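Local coordinates for 70 KDA protein (PDB 4B2N) that probably cleaves natural rubber (latex) oxidatively as a processive dihaem c-type dioxygenase, at residues L122-L127 and P131-Q136; S138-L143 and A222-R227. One frame throughout, in Å; residues are numbered along the deposited sequence.

Contact 1. Residues L122-L127 and P131-Q136; sequences LQWGYL and PDFEEQ
The indole of W124 reaches from the loop to the first turn of helix 133-141 and meets two residues there, F133 and Q136. These contacts are apolar. CH2 of W124 lies 3.7 Å from CD1 of F133, and CZ3 of W124 lies 3.6 Å from CB of Q136. The six-membered ring of W124 and the ring of F133 are near parallel, with their planes at 24°, but they are slid apart. Their centroids are 5.5 Å apart, and the rings barely overlap. F133 has CG anti to its backbone N (chi1 173°), which carries its ring across to the indole. R129 makes a cation-pi contact with the same phenyl ring.

The polar meeting is between Y126 and Q136. They approach from opposite directions, and the amide end of Q136 comes to the edge of the phenol, near its plane. The ring and amide planes stand 63° apart. OH of Y126 hydrogen-bonds to the backbone N of K549, and NE1 of W124 has its polar partner in Y141.

Backbone bonds shape both segments. L122 to G125 is a type I turn closed by G125 N to L122 O, 3.0 Å. The first helical turn holds Q136 N to D132 O at 2.9 Å.

The four touching residues are buried. Aromatic carbon and the aliphatic part of Q136 make the apolar seam between loop and helix. The bond of W124 goes farther along the same helix, while that of Y126 goes to a part of the chain distant in sequence. Both polar groups thus have partners inside a buried, mainly apolar seam.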
ATOM      1  N   LEU A 122     -24.258  -5.456 -17.137  1.00 17.68           N
ATOM      2  CA  LEU A 122     -24.477  -6.684 -17.948  1.00 17.92           C
ATOM      3  C   LEU A 122     -23.633  -7.801 -17.407  1.00 18.26           C
ATOM      4  O   LEU A 122     -24.120  -8.929 -17.274  1.00 17.54           O
ATOM      5  CB  LEU A 122     -24.185  -6.508 -19.441  1.00 18.51           C
ATOM      6  CG  LEU A 122     -25.149  -5.557 -20.128  1.00 19.16           C
ATOM      7  CD1 LEU A 122     -24.651  -5.272 -21.547  1.00 19.22           C
ATOM      8  CD2 LEU A 122     -26.594  -6.122 -20.095  1.00 19.28           C
ATOM      9  N   GLN A 123     -22.364  -7.499 -17.066  1.00 17.00           N
ATOM     10  CA  GLN A 123     -21.445  -8.487 -16.530  1.00 17.18           C
ATOM     11  C   GLN A 123     -21.807  -8.926 -15.124  1.00 16.40           C
ATOM     12  O   GLN A 123     -21.335  -9.952 -14.620  1.00 16.25           O
ATOM     13  CB  GLN A 123     -19.971  -7.941 -16.540  1.00 17.09           C
ATOM     14  CG  GLN A 123     -19.343  -8.073 -17.953  1.00 18.28           C
ATOM     15  CD  GLN A 123     -20.032  -7.208 -18.984  1.00 19.57           C
ATOM     16  OE1 GLN A 123     -20.347  -6.000 -18.752  1.00 18.73           O
ATOM     17  NE2 GLN A 123     -20.332  -7.826 -20.139  1.00 19.28           N
ATOM     18  N   TRP A 124     -22.616  -8.134 -14.438  1.00 17.14           N
ATOM     19  CA  TRP A 124     -23.090  -8.587 -13.100  1.00 16.46           C
ATOM     20  C   TRP A 124     -24.286  -9.512 -13.270  1.00 17.32           C
ATOM     21  O   TRP A 124     -24.783 -10.043 -12.291  1.00 16.61           O
ATOM     22  CB  TRP A 124     -23.637  -7.417 -12.320  1.00 17.28           C
ATOM     23  CG  TRP A 124     -22.716  -6.241 -12.124  1.00 16.59           C
ATOM     24  CD1 TRP A 124     -21.336  -6.193 -12.304  1.00 17.57           C
ATOM     25  CD2 TRP A 124     -23.104  -4.911 -11.726  1.00 16.45           C
ATOM     26  NE1 TRP A 124     -20.851  -4.961 -12.072  1.00 18.46           N
ATOM     27  CE2 TRP A 124     -21.865  -4.127 -11.682  1.00 17.72           C
ATOM     28  CE3 TRP A 124     -24.308  -4.307 -11.395  1.00 16.40           C
ATOM     29  CZ2 TRP A 124     -21.847  -2.781 -11.315  1.00 16.92           C
ATOM     30  CZ3 TRP A 124     -24.295  -2.929 -11.083  1.00 15.54           C
ATOM     31  CH2 TRP A 124     -23.087  -2.198 -10.995  1.00 16.91           C
ATOM     32  N   GLY A 125     -24.822  -9.624 -14.492  1.00 16.76           N
ATOM     33  CA  GLY A 125     -26.017 -10.462 -14.724  1.00 17.16           C
ATOM     34  C   GLY A 125     -27.336  -9.676 -14.714  1.00 18.45           C
ATOM     35  O   GLY A 125     -28.392 -10.304 -14.698  1.00 20.73           O
ATOM     36  N   TYR A 126     -27.301  -8.337 -14.831  1.00 17.53           N
ATOM     37  CA  TYR A 126     -28.530  -7.541 -14.880  1.00 18.39           C
ATOM     38  C   TYR A 126     -28.814  -7.367 -16.382  1.00 19.16           C
ATOM     39  O   TYR A 126     -27.877  -7.443 -17.208  1.00 18.87           O
ATOM     40  CB  TYR A 126     -28.362  -6.167 -14.233  1.00 17.52           C
ATOM     41  CG  TYR A 126     -28.184  -6.200 -12.718  1.00 17.22           C
ATOM     42  CD1 TYR A 126     -28.426  -7.383 -11.951  1.00 17.86           C
ATOM     43  CD2 TYR A 126     -27.845  -5.073 -12.059  1.00 18.62           C
ATOM     44  CE1 TYR A 126     -28.280  -7.393 -10.520  1.00 17.01           C
ATOM     45  CE2 TYR A 126     -27.684  -5.046 -10.668  1.00 16.69           C
ATOM     46  CZ  TYR A 126     -27.935  -6.195  -9.919  1.00 16.34           C
ATOM     47  OH  TYR A 126     -27.769  -6.135  -8.557  1.00 17.40           O
ATOM     48  N   LEU A 127     -30.069  -7.115 -16.720  1.00 19.90           N
ATOM     49  CA  LEU A 127     -30.363  -6.950 -18.137  1.00 20.81           C
ATOM     50  C   LEU A 127     -30.464  -5.476 -18.511  1.00 20.99           C
ATOM     51  O   LEU A 127     -30.162  -5.138 -19.642  1.00 21.84           O
ATOM     52  CB  LEU A 127     -31.675  -7.633 -18.522  1.00 23.01           C
ATOM     53  CG  LEU A 127     -31.658  -9.157 -18.376  1.00 26.73           C
ATOM     54  CD1 LEU A 127     -33.084  -9.726 -18.469  1.00 29.23           C
ATOM     55  CD2 LEU A 127     -30.800  -9.792 -19.466  1.00 26.67           C
ATOM     56  N   PRO A 131     -31.376   1.973 -11.350  1.00 20.27           N
ATOM     57  CA  PRO A 131     -31.225   3.427 -11.154  1.00 20.31           C
ATOM     58  C   PRO A 131     -30.249   3.700 -10.048  1.00 20.69           C
ATOM     59  O   PRO A 131     -29.805   4.849  -9.900  1.00 20.65           O
ATOM     60  CB  PRO A 131     -32.622   3.893 -10.774  1.00 21.28           C
ATOM     61  CG  PRO A 131     -33.326   2.671 -10.252  1.00 22.03           C
ATOM     62  CD  PRO A 131     -32.773   1.547 -11.112  1.00 21.34           C
ATOM     63  N   ASP A 132     -29.926   2.657  -9.274  1.00 18.02           N
ATOM     64  CA  ASP A 132     -28.827   2.793  -8.279  1.00 16.87           C
ATOM     65  C   ASP A 132     -27.447   2.296  -8.787  1.00 16.89           C
ATOM     66  O   ASP A 132     -26.544   1.986  -7.993  1.00 15.86           O
ATOM     67  CB  ASP A 132     -29.194   2.110  -6.971  1.00 17.52           C
ATOM     68  CG  ASP A 132     -29.456   0.604  -7.147  1.00 17.30           C
ATOM     69  OD1 ASP A 132     -29.467   0.131  -8.284  1.00 16.98           O
ATOM     70  OD2 ASP A 132     -29.601  -0.066  -6.117  1.00 17.63           O
ATOM     71  N   PHE A 133     -27.271   2.252 -10.123  1.00 17.68           N
ATOM     72  CA  PHE A 133     -26.073   1.722 -10.745  1.00 16.47           C
ATOM     73  C   PHE A 133     -24.797   2.309 -10.076  1.00 17.07           C
ATOM     74  O   PHE A 133     -23.888   1.614  -9.699  1.00 15.21           O
ATOM     75  CB  PHE A 133     -26.074   2.097 -12.227  1.00 16.53           C
ATOM     76  CG  PHE A 133     -24.793   1.738 -12.950  1.00 17.80           C
ATOM     77  CD1 PHE A 133     -24.464   0.404 -13.189  1.00 16.90           C
ATOM     78  CD2 PHE A 133     -23.884   2.757 -13.382  1.00 18.20           C
ATOM     79  CE1 PHE A 133     -23.271   0.090 -13.865  1.00 18.06           C
ATOM     80  CE2 PHE A 133     -22.687   2.442 -14.059  1.00 18.91           C
ATOM     81  CZ  PHE A 133     -22.376   1.084 -14.275  1.00 17.77           C
ATOM     82  N   GLU A 134     -24.745   3.616  -9.927  1.00 16.45           N
ATOM     83  CA  GLU A 134     -23.513   4.234  -9.492  1.00 17.68           C
ATOM     84  C   GLU A 134     -23.182   3.765  -8.052  1.00 16.75           C
ATOM     85  O   GLU A 134     -22.055   3.374  -7.726  1.00 16.09           O
ATOM     86  CB  GLU A 134     -23.715   5.771  -9.665  1.00 20.30           C
ATOM     87  CG  GLU A 134     -22.429   6.552  -9.711  1.00 24.39           C
ATOM     88  CD  GLU A 134     -22.697   8.047  -9.813  1.00 22.46           C
ATOM     89  OE1 GLU A 134     -23.454   8.497 -10.731  1.00 22.26           O
ATOM     90  OE2 GLU A 134     -22.108   8.728  -8.953  1.00 26.81           O
ATOM     91  N   GLU A 135     -24.191   3.637  -7.206  1.00 17.05           N
ATOM     92  CA  GLU A 135     -23.974   3.062  -5.892  1.00 16.31           C
ATOM     93  C   GLU A 135     -23.580   1.586  -5.918  1.00 16.68           C
ATOM     94  O   GLU A 135     -22.759   1.151  -5.120  1.00 15.29           O
ATOM     95  CB  GLU A 135     -25.219   3.239  -5.026  1.00 19.18           C
ATOM     96  CG  GLU A 135     -25.071   2.582  -3.644  1.00 21.53           C
ATOM     97  CD  GLU A 135     -26.238   2.950  -2.713  1.00 25.25           C
ATOM     98  OE1 GLU A 135     -27.390   2.537  -2.944  1.00 23.80           O
ATOM     99  OE2 GLU A 135     -26.007   3.727  -1.792  1.00 27.26           O
ATOM    100  N   GLN A 136     -24.244   0.780  -6.754  1.00 14.45           N
ATOM    101  CA  GLN A 136     -23.884  -0.621  -6.883  1.00 15.57           C
ATOM    102  C   GLN A 136     -22.430  -0.842  -7.318  1.00 15.33           C
ATOM    103  O   GLN A 136     -21.790  -1.810  -6.872  1.00 13.82           O
ATOM    104  CB  GLN A 136     -24.853  -1.351  -7.864  1.00 16.07           C
ATOM    105  CG  GLN A 136     -26.233  -1.505  -7.191  1.00 16.60           C
ATOM    106  CD  GLN A 136     -27.080  -2.574  -7.866  1.00 17.93           C
ATOM    107  OE1 GLN A 136     -28.209  -2.320  -8.349  1.00 18.32           O
ATOM    108  NE2 GLN A 136     -26.564  -3.778  -7.854  1.00 16.30           N
TER

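Contact 2. Residues S138-L143 and A222-R227; sequences SKRYGL and ASDMFR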
ATOM      1  N   SER A 138     -19.876   1.006  -6.418  1.00 14.55           N
ATOM      2  CA  SER A 138     -19.129   1.204  -5.142  1.00 14.37           C
ATOM      3  C   SER A 138     -19.281  -0.008  -4.287  1.00 13.73           C
ATOM      4  O   SER A 138     -18.307  -0.493  -3.730  1.00 14.24           O
ATOM      5  CB  SER A 138     -19.681   2.429  -4.380  1.00 15.24           C
ATOM      6  OG  SER A 138     -18.949   3.583  -4.867  1.00 20.40           O
ATOM      7  N   LYS A 139     -20.516  -0.469  -4.137  1.00 13.91           N
ATOM      8  CA  LYS A 139     -20.757  -1.616  -3.259  1.00 13.86           C
ATOM      9  C   LYS A 139     -20.024  -2.881  -3.742  1.00 14.35           C
ATOM     10  O   LYS A 139     -19.312  -3.516  -2.983  1.00 12.75           O
ATOM     11  CB  LYS A 139     -22.257  -1.916  -3.167  1.00 14.27           C
ATOM     12  CG  LYS A 139     -23.028  -1.024  -2.206  1.00 15.39           C
ATOM     13  CD  LYS A 139     -24.524  -1.243  -2.498  1.00 17.38           C
ATOM     14  CE  LYS A 139     -25.383  -0.492  -1.563  1.00 21.27           C
ATOM     15  NZ  LYS A 139     -26.737  -1.074  -1.816  1.00 23.71           N
ATOM     16  N   ARG A 140     -20.187  -3.203  -5.039  1.00 13.94           N
ATOM     17  CA  ARG A 140     -19.643  -4.441  -5.608  1.00 13.62           C
ATOM     18  C   ARG A 140     -18.128  -4.454  -5.513  1.00 13.52           C
ATOM     19  O   ARG A 140     -17.503  -5.466  -5.154  1.00 13.84           O
ATOM     20  CB  ARG A 140     -20.028  -4.558  -7.097  1.00 13.07           C
ATOM     21  CG  ARG A 140     -19.589  -5.902  -7.715  1.00 14.05           C
ATOM     22  CD  ARG A 140     -20.162  -5.934  -9.106  1.00 14.40           C
ATOM     23  NE  ARG A 140     -19.700  -7.083  -9.855  1.00 14.97           N
ATOM     24  CZ  ARG A 140     -20.351  -8.247  -9.884  1.00 15.15           C
ATOM     25  NH1 ARG A 140     -21.475  -8.374  -9.155  1.00 14.68           N
ATOM     26  NH2 ARG A 140     -19.883  -9.260 -10.620  1.00 13.47           N
ATOM     27  N   TYR A 141     -17.511  -3.319  -5.787  1.00 13.43           N
ATOM     28  CA  TYR A 141     -16.069  -3.365  -5.964  1.00 13.02           C
ATOM     29  C   TYR A 141     -15.336  -2.921  -4.702  1.00 13.36           C
ATOM     30  O   TYR A 141     -14.095  -2.929  -4.690  1.00 14.72           O
ATOM     31  CB  TYR A 141     -15.648  -2.516  -7.163  1.00 13.83           C
ATOM     32  CG  TYR A 141     -16.193  -3.054  -8.466  1.00 15.18           C
ATOM     33  CD1 TYR A 141     -15.971  -4.408  -8.847  1.00 14.38           C
ATOM     34  CD2 TYR A 141     -16.935  -2.243  -9.310  1.00 15.31           C
ATOM     35  CE1 TYR A 141     -16.546  -4.914 -10.032  1.00 16.26           C
ATOM     36  CE2 TYR A 141     -17.464  -2.738 -10.488  1.00 15.72           C
ATOM     37  CZ  TYR A 141     -17.241  -4.035 -10.867  1.00 16.32           C
ATOM     38  OH  TYR A 141     -17.841  -4.446 -12.055  1.00 17.10           O
ATOM     39  N   GLY A 142     -16.080  -2.533  -3.678  1.00 13.06           N
ATOM     40  CA  GLY A 142     -15.513  -2.045  -2.431  1.00 12.50           C
ATOM     41  C   GLY A 142     -14.839  -0.694  -2.577  1.00 13.33           C
ATOM     42  O   GLY A 142     -13.792  -0.443  -1.960  1.00 13.92           O
ATOM     43  N   LEU A 143     -15.498   0.197  -3.291  1.00 12.73           N
ATOM     44  CA  LEU A 143     -15.028   1.586  -3.522  1.00 13.20           C
ATOM     45  C   LEU A 143     -16.025   2.567  -2.844  1.00 13.58           C
ATOM     46  O   LEU A 143     -16.866   2.119  -2.006  1.00 14.09           O
ATOM     47  CB  LEU A 143     -14.932   1.847  -5.056  1.00 12.77           C
ATOM     48  CG  LEU A 143     -14.022   0.828  -5.741  1.00 12.36           C
ATOM     49  CD1 LEU A 143     -14.005   1.081  -7.244  1.00 13.18           C
ATOM     50  CD2 LEU A 143     -12.592   0.877  -5.149  1.00 13.00           C
ATOM     51  N   ALA A 222     -11.305  -6.816 -11.917  1.00 15.23           N
ATOM     52  CA  ALA A 222     -10.507  -7.388 -13.031  1.00 16.34           C
ATOM     53  C   ALA A 222     -11.353  -8.436 -13.786  1.00 15.98           C
ATOM     54  O   ALA A 222     -11.465  -8.418 -15.033  1.00 17.71           O
ATOM     55  CB  ALA A 222      -9.183  -8.038 -12.480  1.00 14.11           C
ATOM     56  N   SER A 223     -12.012  -9.308 -13.013  1.00 16.35           N
ATOM     57  CA  SER A 223     -12.855 -10.358 -13.617  1.00 16.41           C
ATOM     58  C   SER A 223     -13.986  -9.769 -14.436  1.00 16.34           C
ATOM     59  O   SER A 223     -14.156 -10.138 -15.659  1.00 16.71           O
ATOM     60  CB  SER A 223     -13.410 -11.261 -12.508  1.00 15.87           C
ATOM     61  OG  SER A 223     -14.201 -12.241 -13.117  1.00 16.25           O
ATOM     62  N   ASP A 224     -14.739  -8.837 -13.837  1.00 14.82           N
ATOM     63  CA  ASP A 224     -15.801  -8.172 -14.596  1.00 15.98           C
ATOM     64  C   ASP A 224     -15.243  -7.501 -15.843  1.00 15.92           C
ATOM     65  O   ASP A 224     -15.812  -7.634 -16.944  1.00 15.73           O
ATOM     66  CB  ASP A 224     -16.618  -7.155 -13.785  1.00 15.89           C
ATOM     67  CG  ASP A 224     -17.431  -7.809 -12.658  1.00 18.12           C
ATOM     68  OD1 ASP A 224     -17.591  -9.058 -12.612  1.00 18.12           O
ATOM     69  OD2 ASP A 224     -17.943  -7.038 -11.832  1.00 17.70           O
ATOM     70  N   MET A 225     -14.188  -6.708 -15.667  1.00 15.94           N
ATOM     71  CA  MET A 225     -13.691  -5.866 -16.782  1.00 17.55           C
ATOM     72  C   MET A 225     -13.202  -6.733 -17.945  1.00 16.60           C
ATOM     73  O   MET A 225     -13.361  -6.367 -19.149  1.00 15.68           O
ATOM     74  CB  MET A 225     -12.526  -4.999 -16.257  1.00 19.83           C
ATOM     75  CG  MET A 225     -12.954  -3.970 -15.253  1.00 25.95           C
ATOM     76  SD  MET A 225     -13.883  -2.758 -16.116  1.00 37.78           S
ATOM     77  CE  MET A 225     -13.461  -1.329 -15.133  1.00 24.64           C
ATOM     78  N   PHE A 226     -12.664  -7.881 -17.572  1.00 16.14           N
ATOM     79  CA  PHE A 226     -12.062  -8.812 -18.524  1.00 18.95           C
ATOM     80  C   PHE A 226     -13.143  -9.263 -19.511  1.00 19.96           C
ATOM     81  O   PHE A 226     -12.818  -9.537 -20.665  1.00 21.10           O
ATOM     82  CB  PHE A 226     -11.368 -10.042 -17.856  1.00 21.21           C
ATOM     83  CG  PHE A 226     -10.943 -11.097 -18.887  1.00 22.35           C
ATOM     84  CD1 PHE A 226      -9.899 -10.825 -19.758  1.00 22.98           C
ATOM     85  CD2 PHE A 226     -11.626 -12.312 -19.026  1.00 23.00           C
ATOM     86  CE1 PHE A 226      -9.528 -11.752 -20.736  1.00 25.22           C
ATOM     87  CE2 PHE A 226     -11.272 -13.223 -20.022  1.00 24.77           C
ATOM     88  CZ  PHE A 226     -10.226 -12.950 -20.860  1.00 25.13           C
ATOM     89  N   ARG A 227     -14.409  -9.314 -19.064  1.00 19.17           N
ATOM     90  CA  ARG A 227     -15.501  -9.820 -19.917  1.00 20.35           C
ATOM     91  C   ARG A 227     -16.146  -8.722 -20.734  1.00 21.31           C
ATOM     92  O   ARG A 227     -17.116  -8.961 -21.415  1.00 20.07           O
ATOM     93  CB  ARG A 227     -16.582 -10.529 -19.093  1.00 20.90           C
ATOM     94  CG  ARG A 227     -16.043 -11.737 -18.314  1.00 21.62           C
ATOM     95  CD  ARG A 227     -17.171 -12.632 -17.798  1.00 23.77           C
ATOM     96  NE  ARG A 227     -18.015 -11.992 -16.810  1.00 26.55           N
ATOM     97  CZ  ARG A 227     -17.652 -11.735 -15.541  1.00 28.02           C
ATOM     98  NH1 ARG A 227     -16.432 -12.032 -15.055  1.00 26.75           N
ATOM     99  NH2 ARG A 227     -18.521 -11.161 -14.737  1.00 28.49           N
TER
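The Y141 ring carries CG of R140 over one face, 3.9 Å above the plane and toward the rim. At the edge of the ring lies OD2 of D224. The same carboxylate lies at the edge of the R140 guanidinium, and these two planes are nearly coplanar, 25° apart. R140 grips D224 side-on. NE of R140 donates to OD2 of D224 at 2.6 Å, and NH2 of R140 donates to OD1 of D224 at 3.0 Å with an angle of 166°. Both oxygens use their syn lone pairs. The hydroxyl of Y141 donates to OD2 of D224 at 2.6 Å, on the anti lone pair. R140 runs extended from CG to NE, with CG anti to the backbone N (chi1 -175°), which carries its guanidinium to helix 218-226.

OD1 of D224 has a second donor in NH2 of R227, 3.1 Å away, which comes from above the carboxylate plane. Two arginines and a tyrosine thus hold one buried carboxylate, which probably favours its ionised form. N550 takes NH1 of R140. The side chain of Y141 is about 11 Å from that of C194, which binds a haem c covalently.

The contact joins the C-terminal turn of helix 133-141, ended by a Schellman motif at G142, to the last turn of helix 218-226. L220 and L221 of the latter helix also touch R140 and Y141.

Contacts 1 and 2 are both buried and share helix 133-141, one at its start and the other at its end. Contact 1 lies farther out: its centre is about 29 Å from the centre of the chain, against about 19 Å for that of contact 2. It fastens a nearby loop mainly through apolar surfaces. Contact 2 brings in a helix distant in sequence and relies on charge. W124 joins the two: it bridges them through Y141, and its CD1 packs on NE of R140. A probable bond from R227 to the carbonyl of Q123 ties the loop to helix 218-226 as well.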